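Local coordinates for AmbC (Sorangium cellulosum, PDB 5O15), which provides the bifunctional dehydratase-cyclase domain of ambruticin biosynthesis, which probably dehydrates a polyketide intermediate and then closes an oxygen heterocycle on it, at residues S41-L49 with L89-V97; G174-A182 with A192-V200. All coordinates share one frame; numbering follows the deposited sequence.

Interaction 1 of 2, residues S41-L49 with L89-V97; sequences STVEHAWVL and LALPARGAV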
loop_
_atom_site.group_PDB
_atom_site.type_symbol
_atom_site.label_atom_id
_atom_site.label_comp_id
_atom_site.label_asym_id
_atom_site.label_seq_id
_atom_site.Cartn_x
_atom_site.Cartn_y
_atom_site.Cartn_z
ATOM N N SER A 41 1.779 -1.819 17.325
ATOM C CA SER A 41 2.850 -1.289 18.164
ATOM C C SER A 41 4.057 -0.897 17.322
ATOM O O SER A 41 4.534 -1.698 16.515
ATOM C CB SER A 41 3.312 -2.355 19.149
ATOM O OG SER A 41 4.535 -1.988 19.752
ATOM N N THR A 42 4.553 0.326 17.521
ATOM C CA THR A 42 5.758 0.770 16.835
ATOM C C THR A 42 7.024 0.291 17.535
ATOM O O THR A 42 8.129 0.553 17.039
ATOM C CB THR A 42 5.784 2.300 16.675
ATOM O OG1 THR A 42 5.883 2.932 17.965
ATOM C CG2 THR A 42 4.547 2.831 15.904
ATOM N N VAL A 43 6.887 -0.388 18.665
ATOM C CA VAL A 43 7.987 -1.147 19.243
ATOM C C VAL A 43 8.119 -2.490 18.542
ATOM O O VAL A 43 9.208 -2.878 18.113
ATOM C CB VAL A 43 7.771 -1.317 20.759
ATOM C CG1 VAL A 43 8.936 -2.061 21.381
ATOM C CG2 VAL A 43 7.574 0.041 21.435
ATOM N N GLU A 44 7.009 -3.219 18.396
ATOM C CA GLU A 44 7.074 -4.531 17.757
ATOM C C GLU A 44 7.290 -4.411 16.258
ATOM O O GLU A 44 7.983 -5.247 15.666
ATOM C CB GLU A 44 5.792 -5.317 18.034
ATOM C CG GLU A 44 5.447 -5.499 19.518
ATOM C CD GLU A 44 4.009 -5.951 19.756
ATOM O OE1 GLU A 44 3.349 -6.424 18.800
ATOM O OE2 GLU A 44 3.530 -5.818 20.904
ATOM N N HIS A 45 6.742 -3.364 15.648
ATOM C CA HIS A 45 6.830 -3.104 14.216
ATOM C C HIS A 45 7.556 -1.790 13.995
ATOM O O HIS A 45 7.017 -0.870 13.378
ATOM C CB HIS A 45 5.434 -3.096 13.588
ATOM C CG HIS A 45 4.831 -4.452 13.573
ATOM N ND1 HIS A 45 5.074 -5.363 12.570
ATOM C CD2 HIS A 45 4.094 -5.102 14.502
ATOM C CE1 HIS A 45 4.488 -6.505 12.864
ATOM N NE2 HIS A 45 3.897 -6.376 14.041
ATOM N N ALA A 46 8.790 -1.697 14.484
ATOM C CA ALA A 46 9.542 -0.459 14.372
ATOM C C ALA A 46 9.760 -0.057 12.923
ATOM O O ALA A 46 9.941 1.131 12.650
ATOM C CB ALA A 46 10.886 -0.581 15.097
ATOM N N TRP A 47 9.728 -1.013 11.993
ATOM C CA TRP A 47 9.871 -0.688 10.581
ATOM C C TRP A 47 8.903 0.389 10.104
ATOM O O TRP A 47 9.235 1.117 9.159
ATOM C CB TRP A 47 9.749 -1.929 9.701
ATOM C CG TRP A 47 8.418 -2.635 9.758
ATOM C CD1 TRP A 47 8.042 -3.629 10.617
ATOM C CD2 TRP A 47 7.290 -2.416 8.899
ATOM N NE1 TRP A 47 6.748 -4.028 10.355
ATOM C CE2 TRP A 47 6.277 -3.306 9.296
ATOM C CE3 TRP A 47 7.050 -1.567 7.820
ATOM C CZ2 TRP A 47 5.069 -3.364 8.661
ATOM C CZ3 TRP A 47 5.819 -1.628 7.203
ATOM C CH2 TRP A 47 4.854 -2.516 7.634
ATOM N N VAL A 48 7.686 0.489 10.689
ATOM C CA VAL A 48 6.749 1.473 10.162
ATOM C C VAL A 48 7.288 2.881 10.345
ATOM O O VAL A 48 6.908 3.794 9.608
ATOM C CB VAL A 48 5.335 1.332 10.779
ATOM C CG1 VAL A 48 4.774 -0.027 10.460
ATOM C CG2 VAL A 48 5.316 1.593 12.281
ATOM N N LEU A 49 8.139 3.088 11.358
ATOM C CA LEU A 49 8.710 4.404 11.630
ATOM C C LEU A 49 9.684 4.855 10.559
ATOM O O LEU A 49 10.078 6.029 10.551
ATOM C CB LEU A 49 9.379 4.418 13.008
ATOM C CG LEU A 49 8.447 4.133 14.192
ATOM C CD1 LEU A 49 9.270 4.015 15.493
ATOM C CD2 LEU A 49 7.374 5.207 14.272
ATOM N N LEU A 89 -2.382 8.280 9.408
ATOM C CA LEU A 89 -2.242 7.761 10.758
ATOM C C LEU A 89 -0.841 8.156 11.220
ATOM O O LEU A 89 0.170 7.613 10.740
ATOM C CB LEU A 89 -2.436 6.248 10.753
ATOM C CG LEU A 89 -2.598 5.495 12.073
ATOM C CD1 LEU A 89 -3.272 4.141 11.886
ATOM C CD2 LEU A 89 -1.331 5.327 12.841
ATOM N N ALA A 90 -0.791 9.137 12.114
ATOM C CA ALA A 90 0.459 9.587 12.705
ATOM C C ALA A 90 0.958 8.518 13.657
ATOM O O ALA A 90 0.187 7.970 14.441
ATOM C CB ALA A 90 0.225 10.897 13.454
ATOM N N LEU A 91 2.216 8.215 13.584
ATOM C CA LEU A 91 2.744 7.086 14.344
ATOM C C LEU A 91 3.471 7.564 15.584
ATOM O O LEU A 91 4.316 8.460 15.487
ATOM C CB LEU A 91 3.714 6.281 13.496
ATOM C CG LEU A 91 3.077 5.476 12.356
ATOM C CD1 LEU A 91 4.128 5.020 11.365
ATOM C CD2 LEU A 91 2.285 4.286 12.910
ATOM N N PRO A 92 3.234 6.956 16.740
ATOM C CA PRO A 92 3.996 7.324 17.938
ATOM C C PRO A 92 5.402 6.776 17.845
ATOM O O PRO A 92 5.630 5.718 17.255
ATOM C CB PRO A 92 3.231 6.620 19.059
ATOM C CG PRO A 92 2.705 5.392 18.397
ATOM C CD PRO A 92 2.354 5.800 16.985
ATOM N N ALA A 93 6.351 7.505 18.442
ATOM C CA ALA A 93 7.749 7.102 18.353
ATOM C C ALA A 93 8.012 5.809 19.111
ATOM O O ALA A 93 8.879 5.026 18.706
ATOM C CB ALA A 93 8.663 8.215 18.867
ATOM N N ARG A 94 7.274 5.567 20.195
ATOM C CA ARG A 94 7.442 4.368 21.002
ATOM C C ARG A 94 6.127 4.077 21.713
ATOM O O ARG A 94 5.989 4.303 22.918
ATOM C CB ARG A 94 8.594 4.550 22.002
ATOM C CG ARG A 94 8.829 3.341 22.910
ATOM C CD ARG A 94 10.127 3.443 23.699
ATOM N NE ARG A 94 11.290 3.493 22.815
ATOM C CZ ARG A 94 11.917 2.426 22.322
ATOM N NH1 ARG A 94 11.501 1.197 22.613
ATOM N NH2 ARG A 94 12.964 2.593 21.525
ATOM N N GLY A 95 5.149 3.598 20.967
ATOM C CA GLY A 95 3.842 3.356 21.534
ATOM C C GLY A 95 3.030 2.508 20.598
ATOM O O GLY A 95 3.563 1.795 19.754
ATOM N N ALA A 96 1.716 2.579 20.764
ATOM C CA ALA A 96 0.828 1.736 19.974
ATOM C C ALA A 96 -0.479 2.455 19.710
ATOM O O ALA A 96 -0.874 3.365 20.446
ATOM C CB ALA A 96 0.567 0.406 20.679
ATOM N N VAL A 97 -1.125 2.051 18.626
ATOM C CA VAL A 97 -2.478 2.482 18.330
ATOM C C VAL A 97 -3.363 1.248 18.278
ATOM O O VAL A 97 -2.943 0.155 17.889
ATOM C CB VAL A 97 -2.607 3.303 17.028
ATOM C CG1 VAL A 97 -1.779 4.569 17.100
ATOM C CG2 VAL A 97 -2.194 2.470 15.858
HETATM O O HOH W 1 9.991 2.006 18.358
#

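Interaction 2 of 2, residues G174-A182 with A192-V200; sequences GPAFRGVTA and ADLALPEGV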
loop_
_atom_site.group_PDB
_atom_site.type_symbol
_atom_site.label_atom_id
_atom_site.label_comp_id
_atom_site.label_asym_id
_atom_site.label_seq_id
_atom_site.Cartn_x
_atom_site.Cartn_y
_atom_site.Cartn_z
ATOM N N GLY A 174 13.560 5.682 5.962
ATOM C CA GLY A 174 14.477 4.739 6.526
ATOM C C GLY A 174 14.569 3.464 5.722
ATOM O O GLY A 174 13.921 3.294 4.682
ATOM N N PRO A 175 15.417 2.538 6.188
ATOM C CA PRO A 175 15.775 1.374 5.360
ATOM C C PRO A 175 14.616 0.497 4.921
ATOM O O PRO A 175 14.674 -0.107 3.852
ATOM C CB PRO A 175 16.717 0.590 6.285
ATOM C CG PRO A 175 17.259 1.568 7.213
ATOM C CD PRO A 175 16.255 2.636 7.400
ATOM N N ALA A 176 13.545 0.383 5.712
ATOM C CA ALA A 176 12.451 -0.510 5.324
ATOM C C ALA A 176 11.759 -0.037 4.052
ATOM O O ALA A 176 11.093 -0.837 3.384
ATOM C CB ALA A 176 11.419 -0.639 6.445
ATOM N N PHE A 177 11.900 1.242 3.706
ATOM C CA PHE A 177 11.237 1.852 2.557
ATOM C C PHE A 177 12.220 2.153 1.438
ATOM O O PHE A 177 12.009 3.080 0.654
ATOM C CB PHE A 177 10.367 3.036 2.979
ATOM C CG PHE A 177 9.222 2.566 3.788
ATOM C CD1 PHE A 177 8.052 2.142 3.184
ATOM C CD2 PHE A 177 9.327 2.426 5.161
ATOM C CE1 PHE A 177 7.006 1.624 3.942
ATOM C CE2 PHE A 177 8.315 1.890 5.909
ATOM C CZ PHE A 177 7.148 1.517 5.295
ATOM N N ARG A 178 13.241 1.306 1.320
ATOM C CA ARG A 178 14.131 1.268 0.157
ATOM C C ARG A 178 14.060 -0.154 -0.380
ATOM O O ARG A 178 14.958 -0.961 -0.130
ATOM C CB ARG A 178 15.564 1.690 0.515
ATOM C CG ARG A 178 15.724 3.195 0.602
ATOM C CD ARG A 178 17.199 3.652 0.753
ATOM N NE ARG A 178 17.567 3.612 2.146
ATOM C CZ ARG A 178 17.243 4.544 3.040
ATOM N NH1 ARG A 178 16.514 5.584 2.673
ATOM N NH2 ARG A 178 17.627 4.425 4.311
ATOM N N GLY A 179 12.960 -0.476 -1.070
ATOM C CA GLY A 179 12.677 -1.843 -1.431
ATOM C C GLY A 179 12.771 -2.148 -2.900
ATOM O O GLY A 179 12.259 -3.194 -3.323
ATOM N N VAL A 180 13.380 -1.290 -3.696
ATOM C CA VAL A 180 13.505 -1.496 -5.133
ATOM C C VAL A 180 14.956 -1.838 -5.439
ATOM O O VAL A 180 15.857 -1.007 -5.255
ATOM C CB VAL A 180 13.090 -0.260 -5.930
ATOM C CG1 VAL A 180 13.095 -0.577 -7.427
ATOM C CG2 VAL A 180 11.714 0.205 -5.531
ATOM N N THR A 181 15.216 -3.041 -5.908
ATOM C CA THR A 181 16.602 -3.372 -6.186
ATOM C C THR A 181 16.998 -3.045 -7.614
ATOM O O THR A 181 18.198 -2.860 -7.870
ATOM C CB THR A 181 16.879 -4.841 -5.888
ATOM O OG1 THR A 181 16.138 -5.632 -6.799
ATOM C CG2 THR A 181 16.476 -5.218 -4.512
ATOM N N ALA A 182 16.068 -2.957 -8.557
ATOM C CA ALA A 182 16.380 -2.607 -9.940
ATOM C C ALA A 182 15.072 -2.257 -10.631
ATOM O O ALA A 182 14.018 -2.766 -10.246
ATOM C CB ALA A 182 17.034 -3.778 -10.669
ATOM N N ALA A 192 10.108 -3.789 -12.316
ATOM C CA ALA A 192 11.019 -3.670 -11.185
ATOM C C ALA A 192 11.148 -4.969 -10.424
ATOM O O ALA A 192 10.203 -5.762 -10.342
ATOM C CB ALA A 192 10.582 -2.538 -10.249
ATOM N N ASP A 193 12.338 -5.159 -9.833
ATOM C CA ASP A 193 12.578 -6.163 -8.807
ATOM C C ASP A 193 12.414 -5.498 -7.449
ATOM O O ASP A 193 13.112 -4.518 -7.153
ATOM C CB ASP A 193 13.986 -6.737 -8.949
ATOM C CG ASP A 193 14.141 -7.568 -10.183
ATOM O OD1 ASP A 193 13.388 -8.540 -10.363
ATOM O OD2 ASP A 193 15.052 -7.333 -10.985
ATOM N N LEU A 194 11.513 -6.049 -6.629
ATOM C CA LEU A 194 11.183 -5.530 -5.308
ATOM C C LEU A 194 11.615 -6.544 -4.259
ATOM O O LEU A 194 11.411 -7.743 -4.425
ATOM C CB LEU A 194 9.680 -5.307 -5.170
ATOM C CG LEU A 194 8.997 -4.497 -6.272
ATOM C CD1 LEU A 194 7.517 -4.320 -5.934
ATOM C CD2 LEU A 194 9.644 -3.146 -6.521
ATOM N N ALA A 195 12.193 -6.074 -3.162
ATOM C CA ALA A 195 12.583 -6.996 -2.104
ATOM C C ALA A 195 12.616 -6.261 -0.787
ATOM O O ALA A 195 13.156 -5.156 -0.717
ATOM C CB ALA A 195 13.973 -7.599 -2.357
ATOM N N LEU A 196 12.014 -6.869 0.229
ATOM C CA LEU A 196 12.104 -6.332 1.572
ATOM C C LEU A 196 13.554 -6.411 2.060
ATOM O O LEU A 196 14.250 -7.422 1.843
ATOM C CB LEU A 196 11.225 -7.132 2.527
ATOM C CG LEU A 196 9.686 -7.012 2.377
ATOM C CD1 LEU A 196 8.971 -8.005 3.252
ATOM C CD2 LEU A 196 9.211 -5.669 2.765
ATOM N N PRO A 197 14.049 -5.369 2.718
ATOM C CA PRO A 197 15.393 -5.415 3.296
ATOM C C PRO A 197 15.507 -6.444 4.408
ATOM O O PRO A 197 14.516 -6.904 4.994
ATOM C CB PRO A 197 15.593 -3.997 3.850
ATOM C CG PRO A 197 14.565 -3.170 3.179
ATOM C CD PRO A 197 13.433 -4.039 2.829
ATOM N N GLU A 198 16.753 -6.810 4.681
ATOM C CA GLU A 198 17.055 -7.747 5.743
ATOM C C GLU A 198 16.435 -7.270 7.046
ATOM O O GLU A 198 16.338 -6.067 7.306
ATOM C CB GLU A 198 18.583 -7.834 5.873
ATOM C CG GLU A 198 19.125 -8.545 7.104
ATOM C CD GLU A 198 20.655 -8.526 7.158
ATOM O OE1 GLU A 198 21.299 -8.295 6.106
ATOM O OE2 GLU A 198 21.221 -8.733 8.256
ATOM N N GLY A 199 15.990 -8.226 7.850
ATOM C CA GLY A 199 15.351 -7.932 9.115
ATOM C C GLY A 199 13.865 -7.774 8.890
ATOM O O GLY A 199 13.062 -8.550 9.412
ATOM N N VAL A 200 13.505 -6.791 8.058
ATOM C CA VAL A 200 12.110 -6.536 7.712
ATOM C C VAL A 200 11.509 -7.743 7.000
ATOM O O VAL A 200 10.335 -8.089 7.194
ATOM C CB VAL A 200 12.062 -5.280 6.826
ATOM C CG1 VAL A 200 10.664 -4.990 6.423
ATOM C CG2 VAL A 200 12.684 -4.088 7.547
#

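Interaction 1 of 2, residues S41-L49 with L89-V97
T42 meets the 92-95 turn with both its backbone and its side chain. Its amide N donates to G95 O at 2.9 Å. The hydroxyl OG1 sits 2.9 Å from P92 O and 3.1 Å from G95 O, and its one proton could go to either. With chi1 at 66°, OG1 lies between the backbone N and the carbonyl carbon, while CG2 swings against the proline ring, 3.8 Å from P92 CD. A water donates to both T42 O and A93 O.

Next to it, S41 and A96 form an antiparallel non-hydrogen-bonded pair, their CB atoms on the same side of the sheet. S41 OG accepts from E44 N (3.1 Å) and, weakly, from V43 N, an ST motif. With an alanine in place of this serine, those two amides would probably lose their shared acceptor, and the turn after strand 34-41 would be less firmly held.

Apolar contacts fill the other end. V48 CG2 meets L91 CD1 at 3.7 Å, the side chains crossing at about a right angle, and L49 CD2 lies against L91 CB. Nearer solvent, V43 CG2 touches R94 CG.

The contact thus closes the loop after strand 34-41 onto the lead-in to strand 96-103, probably within the first hotdog unit. Its chemistry divides into a polar end, where the T42 amide and a water donate to G95 O and A93 O, and a leucine-valine end that seats the 3-10 segment.

Interaction 2 of 2, residues G174-A182 with A192-V200
D193 O accepts from the amide N of T181 at 2.9 Å. In the modelled conformer T181 OG1 lies 3.2 Å from D193 O as well, but that approach stays doubtful because the side chain has a second position.

The neighbouring rungs are backbone bonds too: A195 N donates to G179 O at 2.9 Å and D193 N to A182 O at 3.0 Å. V180 is paired with L194 but A182 with D193, a one-residue shift that makes a beta bulge at the corner in the chain. V180 CG2 runs alongside L194 CD2, both side chains pointing the same way, whereas D193 and A182 occupy the other face. The D193 carboxylate is held from outside the hairpin, by a salt bridge to R256 and a hydrogen bond from W152 NE1.

Past the strand ends, the P197 ring presses CG against P175 O (3.1 Å), and V200 CG2 packs on A176 CB at 3.8 Å. The loop that leads into strand 180-186 also carries F177, which lies beside H51 and D215; by their family sequence motifs these two probably mark the dehydratase active site.

Backbone bonds therefore set the register of hairpin 180-195, while small apolar groups and a proline join its two flanking loops; the charge of D193 is probably balanced by R256 rather than by anything in the opposing strand.

Interaction 1 comes first along the chain and is complete before interaction 2 begins; their centres lie 19 Å apart. They belong to different halves of the sequence, consistent with one hotdog unit apiece in the double hotdog fold. Interaction 1 ties a loop to the start of strand 96-103, and interaction 2 joins hairpin strands near the far end of the strand order. They touch through W47, whose CB packs on A176 CB (3.9 Å) and whose backbone O meets the F177 ring. W47 and F177 also both lean on helix 211-225, consistent with an interface between the two hotdog halves, close to the probable active site around H51 and D215.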